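Side-chain contacts in DUF4847 domain-containing protein (Bacteroides vulgatus, PDB 4ZGF), which is of unknown function but binds calcium ions and belongs to the lipocalin-like calycin clan of beta-barrel proteins: residues Glu3-Phe6 with Thr10-Val13; Gly64-Ser69 with Gly73-Thr78. All coordinates share one frame; numbering follows the deposited sequence. Where two conformers were deposited one is given.

Contact 1: Glu3-Phe6 with Thr10-Val13; sequences EEIF and TWHV
Trp-11, the first residue of strand 11-21, reaches back with its indole edge to the last carbonyls of the short helix containing Ile-5 and Phe-6. Its backbone pairs with Ile-58, which sets this end of the strand beside strand 57-60, and its ring is stacked with that of His-137. The indole of Trp-11 stands with CG anti to its carbonyl carbon (chi1 -73°), which carries NE1 out to the helix end. There NE1 donates to Phe-6 O at 3.2 Å, with a bent N-H...O angle of 141°. This acceptor lies close to the indole plane, whereas NE1 itself sits above the carbonyl plane of Phe-6. A second, weak bond runs from NE1 to Ile-5 O at 3.4 Å, so one N-H is shared between two successive carbonyls. Ile-5 O also approaches the benzo edge, 3.3 Å from Trp-11 CZ2, and accepts a further hydrogen bond from Ser-8 OG. In this calycin-clan fold the contact ties the N-terminal helix to the start of strand 11-21 within the curled antiparallel sheet. Apolar contact is slight: Ile-5 CG1 lies 4.3 Å from Trp-11 CZ2, and both side chains also touch Leu-122. The Phe-6 ring turns elsewhere, packing against Phe-60, Trp-79 and Tyr-115. A phenylalanine in place of Trp-11 would probably leave Phe-6 O and Ile-5 O without this N-H and offer His-137 a smaller ring to stack on.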
loop_
_atom_site.group_PDB
_atom_site.type_symbol
_atom_site.label_atom_id
_atom_site.label_comp_id
_atom_site.label_asym_id
_atom_site.label_seq_id
_atom_site.Cartn_x
_atom_site.Cartn_y
_atom_site.Cartn_z
ATOM N N GLU A 3 -11.067 -0.347 -13.312
ATOM C CA GLU A 3 -10.882 -1.777 -13.093
ATOM C C GLU A 3 -9.620 -2.300 -13.788
ATOM O O GLU A 3 -9.007 -3.258 -13.323
ATOM C CB GLU A 3 -12.108 -2.592 -13.511
ATOM C CG GLU A 3 -13.391 -2.239 -12.740
ATOM C CD GLU A 3 -14.144 -1.007 -13.245
ATOM O OE1 GLU A 3 -13.720 -0.384 -14.271
ATOM O OE2 GLU A 3 -15.156 -0.688 -12.580
ATOM N N GLU A 4 -9.215 -1.662 -14.883
ATOM C CA GLU A 4 -8.047 -2.078 -15.595
ATOM C C GLU A 4 -6.768 -1.938 -14.776
ATOM O O GLU A 4 -5.856 -2.755 -14.990
ATOM C CB GLU A 4 -7.986 -1.394 -16.952
ATOM C CG GLU A 4 -9.099 -1.872 -17.893
ATOM C CD GLU A 4 -9.178 -1.081 -19.175
ATOM O OE1 GLU A 4 -8.133 -0.895 -19.835
ATOM O OE2 GLU A 4 -10.288 -0.665 -19.526
ATOM N N ILE A 5 -6.725 -0.991 -13.797
ATOM C CA ILE A 5 -5.580 -0.914 -12.866
ATOM C C ILE A 5 -5.878 -1.622 -11.533
ATOM O O ILE A 5 -5.073 -2.427 -11.052
ATOM C CB ILE A 5 -5.034 0.519 -12.651
ATOM C CG1 ILE A 5 -3.937 0.552 -11.592
ATOM C CG2 ILE A 5 -6.100 1.534 -12.328
ATOM C CD1 ILE A 5 -2.927 1.697 -11.700
ATOM N N PHE A 6 -7.007 -1.339 -10.918
ATOM C CA PHE A 6 -7.249 -1.919 -9.583
ATOM C C PHE A 6 -7.432 -3.437 -9.617
ATOM O O PHE A 6 -6.828 -4.118 -8.779
ATOM C CB PHE A 6 -8.428 -1.238 -8.877
ATOM C CG PHE A 6 -8.047 0.095 -8.304
ATOM C CD1 PHE A 6 -8.079 1.262 -9.064
ATOM C CD2 PHE A 6 -7.611 0.178 -7.015
ATOM C CE1 PHE A 6 -7.681 2.475 -8.517
ATOM C CE2 PHE A 6 -7.210 1.381 -6.463
ATOM C CZ PHE A 6 -7.229 2.525 -7.220
ATOM N N THR A 10 -3.465 -9.748 -7.800
ATOM C CA THR A 10 -3.025 -9.462 -6.453
ATOM C C THR A 10 -2.013 -8.313 -6.461
ATOM O O THR A 10 -1.060 -8.343 -7.261
ATOM C CB THR A 10 -2.311 -10.705 -5.829
ATOM O OG1 THR A 10 -3.018 -11.915 -6.204
ATOM C CG2 THR A 10 -2.220 -10.533 -4.318
ATOM N N TRP A 11 -2.151 -7.385 -5.509
ATOM C CA TRP A 11 -1.201 -6.319 -5.255
ATOM C C TRP A 11 -0.474 -6.591 -3.934
ATOM O O TRP A 11 -1.108 -6.792 -2.895
ATOM C CB TRP A 11 -1.922 -4.962 -5.195
ATOM C CG TRP A 11 -2.402 -4.416 -6.503
ATOM C CD1 TRP A 11 -3.698 -4.288 -6.887
ATOM C CD2 TRP A 11 -1.607 -3.896 -7.586
ATOM N NE1 TRP A 11 -3.772 -3.682 -8.121
ATOM C CE2 TRP A 11 -2.502 -3.422 -8.567
ATOM C CE3 TRP A 11 -0.230 -3.800 -7.824
ATOM C CZ2 TRP A 11 -2.064 -2.821 -9.744
ATOM C CZ3 TRP A 11 0.187 -3.206 -9.000
ATOM C CH2 TRP A 11 -0.715 -2.735 -9.937
ATOM N N HIS A 12 0.860 -6.573 -3.982
ATOM C CA HIS A 12 1.735 -6.874 -2.865
ATOM C C HIS A 12 2.492 -5.624 -2.451
ATOM O O HIS A 12 2.978 -4.882 -3.315
ATOM C CB HIS A 12 2.753 -7.952 -3.296
ATOM C CG HIS A 12 2.158 -9.258 -3.668
ATOM N ND1 HIS A 12 2.009 -10.280 -2.764
ATOM C CD2 HIS A 12 1.679 -9.692 -4.859
ATOM C CE1 HIS A 12 1.485 -11.299 -3.405
ATOM N NE2 HIS A 12 1.269 -10.977 -4.664
ATOM N N VAL A 13 2.635 -5.375 -1.147
ATOM C CA VAL A 13 3.303 -4.142 -0.713
ATOM C C VAL A 13 4.800 -4.171 -1.060
ATOM O O VAL A 13 5.523 -5.131 -0.821
ATOM C CB VAL A 13 3.132 -3.953 0.807
ATOM C CG1 VAL A 13 3.996 -2.829 1.333
ATOM C CG2 VAL A 13 1.683 -3.667 1.122
#

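Contact 2: Gly64-Ser69 with Gly73-Thr78; sequences GTFTGS and GTIEGT
Phe-66 lays its ring against the backbone of Gly-77, the residue paired with it across the hairpin. Gly-77 N lies 3.5 Å above the ring plane, over its centre, and Gly-77 CA makes a CH-pi contact, 3.8 Å from the centroid of the Phe-66 ring. At the ring edge, Thr-78 O is 3.4 Å from Phe-66 CE2. The torsion chi1 of 73° holds CG between the backbone N and the carbonyl carbon, folding the ring over the partner strand; a CB on Gly-77 would run into Phe-66 CE2. Ile-75 mirrors this across the next hydrogen-bonded pair: its CG1 lies 3.5 Å from Gly-68 CA, where again glycine leaves room. The two side chains meet on this buried face, Phe-66 CE1 lying 4.1 Å from Ile-75 CD1. Two pairs of backbone hydrogen bonds fix the antiparallel register, Phe-66 with Gly-77 and Gly-68 with Ile-75; the Phe-66 N to Gly-77 O bond measures 2.9 Å. The opposite face carries Thr-65, Thr-67, Ser-69, Thr-74, Glu-76 and Thr-78. Thr-65 OG1 is hydrogen-bonded to Asp-63 OD1 and Thr-78 OG1 to Asn-91 ND2. Within the curled sheet this beta hairpin lies between strands 57-60 and 87-92, with Phe-66 reaching Ile-58 and Phe-60 on one and Ile-90 and Phe-92 on the other.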
loop_
_atom_site.group_PDB
_atom_site.type_symbol
_atom_site.label_atom_id
_atom_site.label_comp_id
_atom_site.label_asym_id
_atom_site.label_seq_id
_atom_site.Cartn_x
_atom_site.Cartn_y
_atom_site.Cartn_z
ATOM N N GLY A 64 -16.477 -4.142 -6.819
ATOM C CA GLY A 64 -16.374 -3.107 -5.801
ATOM C C GLY A 64 -16.067 -3.606 -4.401
ATOM O O GLY A 64 -16.154 -2.836 -3.460
ATOM N N THR A 65 -15.679 -4.871 -4.279
ATOM C CA THR A 65 -15.218 -5.426 -3.011
ATOM C C THR A 65 -13.727 -5.672 -3.062
ATOM O O THR A 65 -13.128 -5.764 -4.127
ATOM C CB THR A 65 -15.953 -6.728 -2.634
ATOM O OG1 THR A 65 -15.585 -7.781 -3.531
ATOM C CG2 THR A 65 -17.474 -6.529 -2.622
ATOM N N PHE A 66 -13.125 -5.794 -1.890
ATOM C CA PHE A 66 -11.731 -6.273 -1.789
ATOM C C PHE A 66 -11.590 -7.193 -0.601
ATOM O O PHE A 66 -12.358 -7.161 0.374
ATOM C CB PHE A 66 -10.728 -5.104 -1.680
ATOM C CG PHE A 66 -10.712 -4.393 -0.344
ATOM C CD1 PHE A 66 -9.956 -4.859 0.723
ATOM C CD2 PHE A 66 -11.457 -3.249 -0.145
ATOM C CE1 PHE A 66 -9.955 -4.208 1.941
ATOM C CE2 PHE A 66 -11.456 -2.575 1.084
ATOM C CZ PHE A 66 -10.701 -3.067 2.118
ATOM N N THR A 67 -10.519 -7.986 -0.692
ATOM C CA THR A 67 -9.999 -8.746 0.422
ATOM C C THR A 67 -8.489 -8.599 0.397
ATOM O O THR A 67 -7.911 -8.199 -0.588
ATOM C CB THR A 67 -10.372 -10.225 0.364
ATOM O OG1 THR A 67 -9.785 -10.793 -0.810
ATOM C CG2 THR A 67 -11.858 -10.462 0.346
ATOM N N GLY A 68 -7.852 -8.906 1.512
ATOM C CA GLY A 68 -6.384 -8.848 1.583
ATOM C C GLY A 68 -5.912 -9.583 2.797
ATOM O O GLY A 68 -6.704 -10.138 3.585
ATOM N N SER A 69 -4.597 -9.593 2.987
ATOM C CA SER A 69 -3.961 -10.344 4.062
ATOM C C SER A 69 -2.864 -9.512 4.684
ATOM O O SER A 69 -1.989 -9.032 3.965
ATOM C CB SER A 69 -3.391 -11.626 3.487
ATOM O OG SER A 69 -2.889 -12.448 4.520
ATOM N N GLY A 73 -4.361 -12.028 9.926
ATOM C CA GLY A 73 -5.538 -12.413 9.152
ATOM C C GLY A 73 -5.911 -11.439 8.050
ATOM O O GLY A 73 -5.175 -10.552 7.593
ATOM N N THR A 74 -7.143 -11.576 7.654
ATOM C CA THR A 74 -7.619 -10.878 6.493
ATOM C C THR A 74 -8.225 -9.523 6.808
ATOM O O THR A 74 -8.798 -9.265 7.867
ATOM C CB THR A 74 -8.633 -11.680 5.720
ATOM O OG1 THR A 74 -9.756 -11.918 6.555
ATOM C CG2 THR A 74 -8.025 -12.972 5.228
ATOM N N ILE A 75 -8.124 -8.682 5.769
ATOM C CA ILE A 75 -8.898 -7.442 5.665
ATOM C C ILE A 75 -9.968 -7.659 4.619
ATOM O O ILE A 75 -9.784 -8.416 3.665
ATOM C CB ILE A 75 -8.010 -6.236 5.325
ATOM C CG1 ILE A 75 -7.159 -6.483 4.088
ATOM C CG2 ILE A 75 -7.170 -5.868 6.514
ATOM C CD1 ILE A 75 -6.371 -5.289 3.576
ATOM N N GLU A 76 -11.098 -6.962 4.776
ATOM C CA GLU A 76 -12.157 -6.973 3.794
ATOM C C GLU A 76 -12.785 -5.593 3.738
ATOM O O GLU A 76 -12.787 -4.868 4.731
ATOM C CB GLU A 76 -13.288 -7.971 4.167
ATOM C CG GLU A 76 -12.813 -9.403 4.341
ATOM C CD GLU A 76 -13.885 -10.356 4.760
ATOM O OE1 GLU A 76 -14.954 -9.931 5.192
ATOM O OE2 GLU A 76 -13.651 -11.570 4.708
ATOM N N GLY A 77 -13.407 -5.284 2.598
ATOM C CA GLY A 77 -14.165 -4.048 2.486
ATOM C C GLY A 77 -14.623 -3.803 1.079
ATOM O O GLY A 77 -14.764 -4.712 0.273
ATOM N N THR A 78 -14.898 -2.525 0.820
ATOM C CA THR A 78 -15.367 -2.086 -0.472
ATOM C C THR A 78 -14.472 -0.954 -0.979
ATOM O O THR A 78 -13.718 -0.347 -0.209
ATOM C CB THR A 78 -16.846 -1.648 -0.425
ATOM O OG1 THR A 78 -16.927 -0.495 0.406
ATOM C CG2 THR A 78 -17.717 -2.755 0.159
#

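Both contacts reach the same curled antiparallel sheet, their centres 13 Å apart and their nearest atoms about 7 Å apart. Contact 1 is small and buried, joining a helix end to a strand, and relies on a side-chain N-H reaching main-chain carbonyls. Contact 2 is larger and only partly buried, joining two neighbouring strands through backbone bonds, with an aromatic and aliphatic face inside and a largely polar face outside. Strand 57-60 connects them, pairing with both strand 11-21 and strand 65-70; its Phe-60 touches Phe-6 and Trp-11 of contact 1 and Phe-66 of contact 2.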